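Local structure of tricorn protease (Thermoplasma acidophilum, 1K32) at residues 333-338 with 351-356; 662-667 with 706-711; 953-958 with 1002-1007; 1007-1012 with 1019-1024. The protein is a hexameric serine protease with beta propellers thought to gate its substrates, and probably degrades peptides released by the proteasome. All coordinates share one frame; numbering follows the deposited sequence.

Contact 1. Residues 333-338 with 351-356; sequences PEPLRI and FIHGTR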
# COMPACT_ATOMS: atom_id res chain seq x y z
N PRO A 333 8.67 -41.36 26.26
CA PRO A 333 9.24 -42.37 27.16
C PRO A 333 9.43 -43.78 26.59
O PRO A 333 8.81 -44.73 27.07
CB PRO A 333 8.28 -42.35 28.34
CG PRO A 333 6.97 -42.11 27.68
CD PRO A 333 7.29 -41.02 26.68
N GLU A 334 10.29 -43.91 25.59
CA GLU A 334 10.57 -45.20 24.97
C GLU A 334 12.06 -45.30 24.64
O GLU A 334 12.68 -44.31 24.23
CB GLU A 334 9.76 -45.37 23.68
CG GLU A 334 8.25 -45.44 23.88
CD GLU A 334 7.80 -46.68 24.66
OE1 GLU A 334 6.61 -46.74 25.02
OE2 GLU A 334 8.63 -47.57 24.91
N PRO A 335 12.65 -46.49 24.82
CA PRO A 335 14.07 -46.70 24.53
C PRO A 335 14.42 -46.44 23.07
O PRO A 335 13.55 -46.09 22.27
CB PRO A 335 14.29 -48.16 24.94
CG PRO A 335 12.92 -48.78 24.73
CD PRO A 335 12.01 -47.73 25.29
N LEU A 336 15.69 -46.64 22.73
CA LEU A 336 16.19 -46.39 21.38
C LEU A 336 15.51 -46.91 20.13
O LEU A 336 14.97 -48.01 20.06
CB LEU A 336 17.67 -46.74 21.29
CG LEU A 336 18.55 -45.50 21.45
CD1 LEU A 336 20.01 -45.86 21.20
CD2 LEU A 336 18.10 -44.42 20.47
N ARG A 337 15.61 -46.03 19.15
CA ARG A 337 15.10 -46.12 17.79
C ARG A 337 13.62 -46.04 17.53
O ARG A 337 12.97 -46.99 17.10
CB ARG A 337 15.74 -47.28 17.03
CG ARG A 337 16.74 -46.76 15.98
CD ARG A 337 16.01 -46.31 14.72
NE ARG A 337 16.51 -45.11 14.06
CZ ARG A 337 17.44 -45.07 13.11
NH1 ARG A 337 17.79 -43.91 12.57
NH2 ARG A 337 18.02 -46.20 12.68
N ILE A 338 13.10 -44.85 17.80
CA ILE A 338 11.73 -44.53 17.49
C ILE A 338 12.00 -44.10 16.05
O ILE A 338 12.84 -43.23 15.80
CB ILE A 338 11.23 -43.35 18.35
CG1 ILE A 338 10.97 -43.82 19.79
CG2 ILE A 338 9.97 -42.75 17.75
CD1 ILE A 338 10.36 -42.76 20.70
N PHE A 351 3.62 -44.22 17.07
CA PHE A 351 5.02 -44.25 16.67
C PHE A 351 5.49 -45.65 16.32
O PHE A 351 4.88 -46.64 16.72
CB PHE A 351 5.91 -43.67 17.79
CG PHE A 351 5.82 -44.43 19.09
CD1 PHE A 351 6.50 -45.64 19.26
CD2 PHE A 351 5.06 -43.94 20.15
CE1 PHE A 351 6.42 -46.35 20.47
CE2 PHE A 351 4.97 -44.63 21.36
CZ PHE A 351 5.65 -45.84 21.52
N ILE A 352 6.57 -45.71 15.56
CA ILE A 352 7.16 -46.98 15.20
C ILE A 352 8.44 -47.07 16.03
O ILE A 352 9.25 -46.14 16.06
CB ILE A 352 7.51 -47.06 13.71
CG1 ILE A 352 6.24 -46.92 12.87
CG2 ILE A 352 8.22 -48.38 13.40
CD1 ILE A 352 5.19 -47.98 13.15
N HIS A 353 8.56 -48.19 16.75
CA HIS A 353 9.71 -48.46 17.60
C HIS A 353 10.45 -49.65 16.99
O HIS A 353 9.86 -50.71 16.75
CB HIS A 353 9.25 -48.79 19.02
CG HIS A 353 10.37 -49.04 19.98
ND1 HIS A 353 10.76 -50.30 20.36
CD2 HIS A 353 11.23 -48.18 20.59
CE1 HIS A 353 11.82 -50.22 21.15
NE2 HIS A 353 12.12 -48.94 21.30
N GLY A 354 11.74 -49.46 16.72
CA GLY A 354 12.53 -50.51 16.12
C GLY A 354 13.52 -51.10 17.10
O GLY A 354 14.12 -50.39 17.91
N THR A 355 13.66 -52.41 17.02
CA THR A 355 14.57 -53.16 17.88
C THR A 355 15.32 -54.12 16.96
O THR A 355 15.08 -54.15 15.75
CB THR A 355 13.81 -54.01 18.93
OG1 THR A 355 13.02 -55.00 18.26
CG2 THR A 355 12.90 -53.13 19.76
N ARG A 356 16.20 -54.91 17.54
CA ARG A 356 16.96 -55.86 16.76
C ARG A 356 16.02 -56.89 16.11
O ARG A 356 16.35 -57.48 15.09
CB ARG A 356 17.98 -56.54 17.67
CG ARG A 356 19.01 -57.40 16.96
CD ARG A 356 20.22 -57.63 17.86
NE ARG A 356 21.05 -58.73 17.38
CZ ARG A 356 20.73 -60.01 17.50
NH1 ARG A 356 21.54 -60.95 17.03
NH2 ARG A 356 19.59 -60.35 18.09
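The carbonyl oxygen of R337 takes the backbone N-H of G354 in a short bond, R337 O to G354 N 2.8 Å, almost straight at 173°. Next to it I338 and H353 form an antiparallel non-hydrogen-bonded pair, and I338 CA lies 3.3 Å from I352 O, a CA-H...O contact. The H353 ring reaches from this pair to the loop residues P335 and L336. Its CG is anti to the backbone N (chi1 -178°), which carries NE2 to the P335 carbonyl; the bond from H353 NE2 to P335 O is weak, 3.3 Å and bent to 128°. P335 also sets its CG 3.5 Å from H353 NE2, the two side chains crossing at about a right angle. Were H353 replaced by an alanine, P335 O would probably lose this donor and the proline ring the imidazole it rests against. One residue before P335, E334 lays its bent chain across F351, E334 CG to F351 CZ 3.5 Å. The guanidinium of R337 leads away to a salt bridge with E666. Residues 333-338 thus carry the chain from strand 329-331 of one four-stranded antiparallel sheet into strand 338-343 of the next, the blade-to-blade passage of a beta propeller.

Contact 2. Residues 662-667 with 706-711; sequences QMYDEA and SNVIVE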
# COMPACT_ATOMS: atom_id res chain seq x y z
N GLN A 662 23.33 -50.36 19.99
CA GLN A 662 22.18 -50.27 19.08
C GLN A 662 22.61 -50.12 17.62
O GLN A 662 21.98 -50.69 16.72
CB GLN A 662 21.28 -49.10 19.47
CG GLN A 662 19.93 -49.02 18.71
CD GLN A 662 20.05 -48.38 17.33
OE1 GLN A 662 20.98 -47.61 17.06
NE2 GLN A 662 19.10 -48.70 16.44
N MET A 663 23.71 -49.38 17.39
CA MET A 663 24.22 -49.14 16.04
C MET A 663 24.90 -50.37 15.43
O MET A 663 24.73 -50.65 14.25
CB MET A 663 25.18 -47.95 16.04
CG MET A 663 24.48 -46.62 16.30
SD MET A 663 25.59 -45.28 16.82
CE MET A 663 26.19 -44.69 15.21
N TYR A 664 25.69 -51.09 16.22
CA TYR A 664 26.34 -52.29 15.71
C TYR A 664 25.23 -53.28 15.34
O TYR A 664 25.24 -53.85 14.25
CB TYR A 664 27.24 -52.91 16.78
CG TYR A 664 27.72 -54.29 16.38
CD1 TYR A 664 28.71 -54.45 15.42
CD2 TYR A 664 27.09 -55.44 16.90
CE1 TYR A 664 29.08 -55.72 14.95
CE2 TYR A 664 27.45 -56.72 16.44
CZ TYR A 664 28.44 -56.85 15.46
OH TYR A 664 28.78 -58.09 14.98
N ASP A 665 24.28 -53.48 16.25
CA ASP A 665 23.17 -54.38 15.99
C ASP A 665 22.44 -54.01 14.68
O ASP A 665 22.20 -54.87 13.84
CB ASP A 665 22.19 -54.37 17.17
CG ASP A 665 22.62 -55.29 18.30
OD1 ASP A 665 21.96 -55.25 19.36
OD2 ASP A 665 23.60 -56.06 18.14
N GLU A 666 22.12 -52.73 14.50
CA GLU A 666 21.43 -52.30 13.28
C GLU A 666 22.31 -52.49 12.03
O GLU A 666 21.81 -52.89 10.97
CB GLU A 666 20.97 -50.84 13.37
CG GLU A 666 20.08 -50.43 12.21
CD GLU A 666 19.13 -49.27 12.53
OE1 GLU A 666 18.04 -49.22 11.91
OE2 GLU A 666 19.48 -48.42 13.38
N ALA A 667 23.60 -52.18 12.15
CA ALA A 667 24.53 -52.33 11.03
C ALA A 667 24.59 -53.81 10.63
O ALA A 667 24.59 -54.14 9.45
CB ALA A 667 25.92 -51.84 11.42
N SER A 706 33.52 -47.62 14.05
CA SER A 706 33.66 -47.82 12.61
C SER A 706 34.60 -48.97 12.31
O SER A 706 34.32 -49.81 11.45
CB SER A 706 34.21 -46.54 11.97
OG SER A 706 34.63 -46.78 10.64
N ASN A 707 35.73 -49.02 13.00
CA ASN A 707 36.68 -50.09 12.78
C ASN A 707 36.01 -51.45 12.97
O ASN A 707 36.27 -52.39 12.21
CB ASN A 707 37.87 -49.97 13.74
CG ASN A 707 38.87 -48.89 13.31
OD1 ASN A 707 38.64 -47.68 13.48
ND2 ASN A 707 39.97 -49.33 12.74
N VAL A 708 35.17 -51.55 13.98
CA VAL A 708 34.48 -52.80 14.27
C VAL A 708 33.41 -53.09 13.22
O VAL A 708 33.38 -54.18 12.66
CB VAL A 708 33.82 -52.76 15.68
CG1 VAL A 708 33.05 -54.07 15.95
CG2 VAL A 708 34.93 -52.53 16.75
N ILE A 709 32.56 -52.10 12.94
CA ILE A 709 31.49 -52.30 11.96
C ILE A 709 32.01 -52.66 10.57
O ILE A 709 31.47 -53.54 9.91
CB ILE A 709 30.60 -51.04 11.84
CG1 ILE A 709 29.67 -50.96 13.05
CG2 ILE A 709 29.79 -51.07 10.54
CD1 ILE A 709 28.73 -49.79 13.04
N VAL A 710 33.06 -51.96 10.14
CA VAL A 710 33.62 -52.19 8.83
C VAL A 710 34.19 -53.60 8.69
O VAL A 710 34.02 -54.21 7.65
CB VAL A 710 34.73 -51.15 8.50
CG1 VAL A 710 35.45 -51.54 7.22
CG2 VAL A 710 34.11 -49.77 8.37
N GLU A 711 34.86 -54.09 9.74
CA GLU A 711 35.43 -55.44 9.72
C GLU A 711 34.30 -56.46 9.59
O GLU A 711 34.41 -57.41 8.83
CB GLU A 711 36.23 -55.72 11.00
CG GLU A 711 37.59 -55.02 11.10
CD GLU A 711 38.69 -55.72 10.32
OE1 GLU A 711 39.85 -55.24 10.34
OE2 GLU A 711 38.42 -56.76 9.68
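Two torsions bring I709 and Y664 together between the helices: I709 runs out straight, chi2 -179°, with CG1 beside its backbone N, while Y664 has CG swung anti to its N, chi1 169°, which brings the edge of its ring close to I709. The evidence for I709 as the central side chain is that it meets M663, Y664 and A667 alike. Three of its carbons gather round one methyl: A667 CB lies 3.8 Å from I709 CD1 and 4.0 Å from I709 CG2, with I709 CG1 slightly farther. The end of the same chain reaches M663 O, I709 CD1 to that oxygen 4.3 Å. On the other flank, I709 CG1 comes to the edge of the Y664 ring, near its plane, 4.3 Å from Y664 CD1. V708 adds a looser touch, its CG1 4.4 Å from Y664 CD1. No hydrogen bond joins the two segments, so carbon contacts carry the pairing. Polar ends are held by other parts of the chain: Y664 OH bonds to Y689 O, and E666 OE1 forms a salt bridge with R339. E666 OE2 also accepts from Q662 NE2, one turn earlier, at 3.1 Å. Helix 678-693 sends Y692 against both Y664 and V708, filling in beside the pair. The short segments have axes 10.4 Å apart and inclined by 17°, nearly parallel. Two such helices, joined through the intervening helix 678-693, are consistent with the compact three-helix core of the tricorn C1 domain.

Contact 3. Residues 953-958 with 1002-1007; sequences LGKLIG and DPDVEI
D1004, L956, V1005 and G958 hold the parallel pairing by which strand 1005-1006 forms an edge strand, within this chain, of the five-stranded parallel sheet of the S41 peptidase domain, a ClpP/crotonase-like fold. The carboxylate of D1004 stands in for a backbone acceptor: its OD2 receives L956 N at 2.8 Å through the anti lone pair. On the same residue, L956 O is gripped twice, by V1005 N at 3.2 Å in a nearly straight bond (166°) and, weakly, by D1004 N at 2.7 Å and only 128°. One step on, G958 N gives to V1005 O at 3.3 Å, completing the parallel pattern around the bridged pair I957 and V1005. These two side chains lie side by side, pointing the same way, with I957 CG1 4.0 Å from V1005 CB.

L956 leaves the strand on the face opposite to I957 and V1005. With CG anti to the backbone N (chi1 -177°), its branch slants across P1003, L956 CG to P1003 CB 4.2 Å. An alanine in place of L956 would probably open a gap between P1003 and helix 940-950, where S945 and K949 now touch the leucine. K949 NZ of that helix bonds to D1002 O, and Y999 OH separately holds D1002 OD1, which together anchor the loop before the strand. Y1024 of helix 1020-1032 covers I957 and V1005. At the far end, G958 O takes I1007 N at 2.9 Å, and P1003 CG packs 3.3 Å from that same G958 oxygen.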
# COMPACT_ATOMS: atom_id res chain seq x y z
N LEU A 953 32.29 -53.19 -29.79
CA LEU A 953 32.48 -51.78 -30.13
C LEU A 953 33.91 -51.50 -30.59
O LEU A 953 34.14 -50.60 -31.39
CB LEU A 953 32.14 -50.87 -28.94
CG LEU A 953 30.66 -50.51 -28.77
CD1 LEU A 953 29.85 -51.76 -28.67
CD2 LEU A 953 30.46 -49.65 -27.52
N GLY A 954 34.86 -52.29 -30.08
CA GLY A 954 36.26 -52.13 -30.45
C GLY A 954 37.12 -52.87 -29.43
O GLY A 954 36.59 -53.65 -28.63
N LYS A 955 38.43 -52.65 -29.45
CA LYS A 955 39.32 -53.31 -28.50
C LYS A 955 39.38 -52.55 -27.18
O LYS A 955 39.26 -51.31 -27.15
CB LYS A 955 40.74 -53.39 -29.06
CG LYS A 955 40.92 -54.22 -30.32
CD LYS A 955 40.63 -55.68 -30.09
CE LYS A 955 40.94 -56.50 -31.33
NZ LYS A 955 40.74 -57.96 -31.10
N LEU A 956 39.59 -53.30 -26.10
CA LEU A 956 39.73 -52.75 -24.77
C LEU A 956 41.21 -52.87 -24.42
O LEU A 956 41.80 -53.95 -24.51
CB LEU A 956 38.89 -53.52 -23.76
CG LEU A 956 38.91 -52.97 -22.32
CD1 LEU A 956 38.44 -51.50 -22.29
CD2 LEU A 956 38.00 -53.83 -21.45
N ILE A 957 41.81 -51.75 -24.03
CA ILE A 957 43.23 -51.71 -23.69
C ILE A 957 43.45 -51.19 -22.28
O ILE A 957 42.69 -50.34 -21.81
CB ILE A 957 43.99 -50.80 -24.70
CG1 ILE A 957 44.28 -51.59 -25.98
CG2 ILE A 957 45.28 -50.24 -24.07
CD1 ILE A 957 43.07 -51.85 -26.81
N GLY A 958 44.48 -51.70 -21.61
CA GLY A 958 44.79 -51.25 -20.26
C GLY A 958 45.03 -52.38 -19.29
O GLY A 958 45.68 -53.38 -19.62
N ASP A 1002 39.06 -58.16 -18.04
CA ASP A 1002 40.36 -58.22 -18.69
C ASP A 1002 40.33 -57.48 -20.02
O ASP A 1002 39.39 -57.61 -20.80
CB ASP A 1002 40.77 -59.67 -18.94
CG ASP A 1002 41.24 -60.36 -17.68
OD1 ASP A 1002 40.93 -61.56 -17.51
OD2 ASP A 1002 41.92 -59.71 -16.86
N PRO A 1003 41.36 -56.68 -20.29
CA PRO A 1003 41.39 -55.95 -21.55
C PRO A 1003 41.80 -56.94 -22.64
O PRO A 1003 42.35 -57.99 -22.34
CB PRO A 1003 42.47 -54.90 -21.31
CG PRO A 1003 43.43 -55.63 -20.43
CD PRO A 1003 42.49 -56.29 -19.43
N ASP A 1004 41.52 -56.60 -23.90
CA ASP A 1004 41.92 -57.46 -25.02
C ASP A 1004 43.44 -57.44 -25.07
O ASP A 1004 44.09 -58.45 -25.32
CB ASP A 1004 41.37 -56.92 -26.34
CG ASP A 1004 39.87 -57.06 -26.45
OD1 ASP A 1004 39.38 -58.21 -26.38
OD2 ASP A 1004 39.17 -56.03 -26.60
N VAL A 1005 44.02 -56.27 -24.82
CA VAL A 1005 45.46 -56.12 -24.81
C VAL A 1005 45.88 -55.49 -23.50
O VAL A 1005 45.51 -54.35 -23.20
CB VAL A 1005 45.97 -55.24 -25.98
CG1 VAL A 1005 47.48 -55.07 -25.89
CG2 VAL A 1005 45.59 -55.87 -27.32
N GLU A 1006 46.64 -56.23 -22.71
CA GLU A 1006 47.10 -55.73 -21.43
C GLU A 1006 48.32 -54.82 -21.58
O GLU A 1006 49.34 -55.22 -22.16
CB GLU A 1006 47.45 -56.89 -20.49
CG GLU A 1006 48.00 -56.42 -19.15
CD GLU A 1006 48.54 -57.55 -18.28
OE1 GLU A 1006 49.11 -57.24 -17.22
OE2 GLU A 1006 48.39 -58.73 -18.66
N ILE A 1007 48.21 -53.60 -21.08
CA ILE A 1007 49.32 -52.67 -21.14
C ILE A 1007 49.51 -52.10 -19.74
O ILE A 1007 48.73 -51.26 -19.30
CB ILE A 1007 49.07 -51.48 -22.12
CG1 ILE A 1007 49.00 -52.00 -23.56
CG2 ILE A 1007 50.22 -50.47 -22.04
CD1 ILE A 1007 47.65 -52.52 -23.93

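Contact 4. Residues 1007-1012 with 1019-1024; sequences IEYAPH and DPQIDY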
# COMPACT_ATOMS: atom_id res chain seq x y z
N ILE A 1007 48.21 -53.60 -21.08
CA ILE A 1007 49.32 -52.67 -21.14
C ILE A 1007 49.51 -52.10 -19.74
O ILE A 1007 48.73 -51.26 -19.30
CB ILE A 1007 49.07 -51.48 -22.12
CG1 ILE A 1007 49.00 -52.00 -23.56
CG2 ILE A 1007 50.22 -50.47 -22.04
CD1 ILE A 1007 47.65 -52.52 -23.93
N GLU A 1008 50.52 -52.60 -19.04
CA GLU A 1008 50.84 -52.13 -17.70
C GLU A 1008 51.34 -50.69 -17.81
O GLU A 1008 51.78 -50.24 -18.87
CB GLU A 1008 51.97 -52.96 -17.08
CG GLU A 1008 51.65 -54.41 -16.79
CD GLU A 1008 50.58 -54.57 -15.73
OE1 GLU A 1008 50.71 -53.95 -14.65
OE2 GLU A 1008 49.60 -55.31 -15.98
N TYR A 1009 51.26 -49.97 -16.70
CA TYR A 1009 51.75 -48.61 -16.63
C TYR A 1009 52.75 -48.71 -15.48
O TYR A 1009 52.43 -48.43 -14.34
CB TYR A 1009 50.61 -47.65 -16.27
CG TYR A 1009 50.86 -46.20 -16.64
CD1 TYR A 1009 52.12 -45.62 -16.50
CD2 TYR A 1009 49.81 -45.39 -17.09
CE1 TYR A 1009 52.33 -44.27 -16.78
CE2 TYR A 1009 50.00 -44.05 -17.38
CZ TYR A 1009 51.26 -43.50 -17.22
OH TYR A 1009 51.42 -42.16 -17.49
N ALA A 1010 53.97 -49.14 -15.81
CA ALA A 1010 55.03 -49.32 -14.82
C ALA A 1010 55.60 -48.03 -14.22
O ALA A 1010 55.46 -46.96 -14.80
CB ALA A 1010 56.14 -50.14 -15.43
N PRO A 1011 56.26 -48.14 -13.06
CA PRO A 1011 56.85 -46.96 -12.41
C PRO A 1011 57.82 -46.24 -13.34
O PRO A 1011 57.83 -45.02 -13.40
CB PRO A 1011 57.54 -47.54 -11.18
CG PRO A 1011 56.67 -48.71 -10.84
CD PRO A 1011 56.44 -49.33 -12.21
N HIS A 1012 58.62 -47.01 -14.08
CA HIS A 1012 59.58 -46.41 -15.00
C HIS A 1012 58.89 -45.69 -16.15
O HIS A 1012 59.49 -44.84 -16.80
CB HIS A 1012 60.59 -47.46 -15.50
CG HIS A 1012 59.98 -48.75 -15.93
ND1 HIS A 1012 59.35 -48.92 -17.15
CD2 HIS A 1012 59.92 -49.96 -15.32
CE1 HIS A 1012 58.94 -50.17 -17.26
NE2 HIS A 1012 59.27 -50.82 -16.16
N ASP A 1019 52.93 -42.22 -21.27
CA ASP A 1019 51.67 -42.89 -20.94
C ASP A 1019 51.58 -44.03 -21.96
O ASP A 1019 51.07 -43.85 -23.07
CB ASP A 1019 50.47 -41.97 -21.12
CG ASP A 1019 49.15 -42.66 -20.77
OD1 ASP A 1019 49.04 -43.88 -21.00
OD2 ASP A 1019 48.24 -41.98 -20.27
N PRO A 1020 52.07 -45.23 -21.60
CA PRO A 1020 52.05 -46.38 -22.51
C PRO A 1020 50.65 -46.80 -22.96
O PRO A 1020 50.47 -47.33 -24.05
CB PRO A 1020 52.75 -47.46 -21.70
CG PRO A 1020 52.35 -47.14 -20.31
CD PRO A 1020 52.52 -45.63 -20.26
N GLN A 1021 49.66 -46.55 -22.12
CA GLN A 1021 48.30 -46.95 -22.45
C GLN A 1021 47.69 -46.08 -23.56
O GLN A 1021 47.15 -46.60 -24.52
CB GLN A 1021 47.45 -46.95 -21.18
CG GLN A 1021 47.91 -48.04 -20.21
CD GLN A 1021 47.34 -47.90 -18.81
OE1 GLN A 1021 47.30 -48.87 -18.05
NE2 GLN A 1021 46.91 -46.70 -18.47
N ILE A 1022 47.80 -44.76 -23.44
CA ILE A 1022 47.25 -43.89 -24.46
C ILE A 1022 48.04 -44.02 -25.77
O ILE A 1022 47.46 -43.96 -26.87
CB ILE A 1022 47.22 -42.42 -23.99
CG1 ILE A 1022 46.14 -41.67 -24.77
CG2 ILE A 1022 48.60 -41.78 -24.14
CD1 ILE A 1022 45.69 -40.37 -24.11
N ASP A 1023 49.35 -44.21 -25.66
CA ASP A 1023 50.20 -44.39 -26.84
C ASP A 1023 49.79 -45.65 -27.62
O ASP A 1023 49.66 -45.63 -28.83
CB ASP A 1023 51.67 -44.51 -26.44
CG ASP A 1023 52.31 -43.17 -26.20
OD1 ASP A 1023 53.39 -43.14 -25.57
OD2 ASP A 1023 51.75 -42.15 -26.66
N TYR A 1024 49.61 -46.76 -26.90
CA TYR A 1024 49.21 -48.00 -27.57
C TYR A 1024 47.86 -47.83 -28.26
O TYR A 1024 47.68 -48.27 -29.39
CB TYR A 1024 49.12 -49.16 -26.58
CG TYR A 1024 48.83 -50.47 -27.26
CD1 TYR A 1024 49.86 -51.23 -27.82
CD2 TYR A 1024 47.51 -50.93 -27.42
CE1 TYR A 1024 49.59 -52.41 -28.51
CE2 TYR A 1024 47.24 -52.10 -28.12
CZ TYR A 1024 48.28 -52.84 -28.66
OH TYR A 1024 48.01 -54.00 -29.36
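P1020 over Y1009 and I1007 over Y1024 are the two CH-pi contacts. P1020 CD sits over the centre of the Y1009 ring, 3.7 Å from its centroid and only 10° off the ring normal; the ring is brought there by a CG anti to the Y1009 nitrogen, chi1 -159°. I1007 CD1 lies over a face of Y1024 less squarely, 4.2 Å from that centroid and well off the normal, the two side chains crossing at about a right angle.

Aliphatic contacts fill in between. The other branch of I1007 places CG2 3.9 Å from P1020 CB and 3.8 Å from Q1021 CG.

Carbon-to-oxygen van der Waals contacts come next. P1020 CG rests 3.5 Å from E1008 O, which means that the proline ring touches both backbone and side chains of the incoming chain. At the phenol end, Y1009 OH meets D1019 CA at 3.5 Å.

Polar bonds fix the helix start. D1019 OD1 accepts I1022 N at 2.9 Å and 170°, from above the carboxylate plane, while D1019 OD2 forms a salt bridge with R887. Farther out, Y1009 stacks on Y1014 and its carbonyl bonds to R168, and W188 of strand 186-192 receives E1008, A1010 and P1011, which ties this corner to a propeller sheet. The whole is typical of an aspartate N-cap followed by proline in the first turn, here opening helix 1020-1032 against the chain that leaves the sheet edge.

From the N terminus, contact 1 closes a loop of twelve residues at the start of a propeller blade. Contact 2 opens only afterwards, and its longer loop of 38 residues encloses helix 678-693. The two touch through R337, L336 and R356 on one side and helix 656-674 on the other, so blade and helices are joined there. Contact 3 closes the next span, across 43 residues of the peptidase domain, about 40 Å from contact 2 between centres. Contact 4 follows in series, shares I1007 with contact 3, and closes a loop of six residues that includes most of helix 1011-1015; together the two bind sheet edge to C-terminal helix. No contact nests within or crosses another.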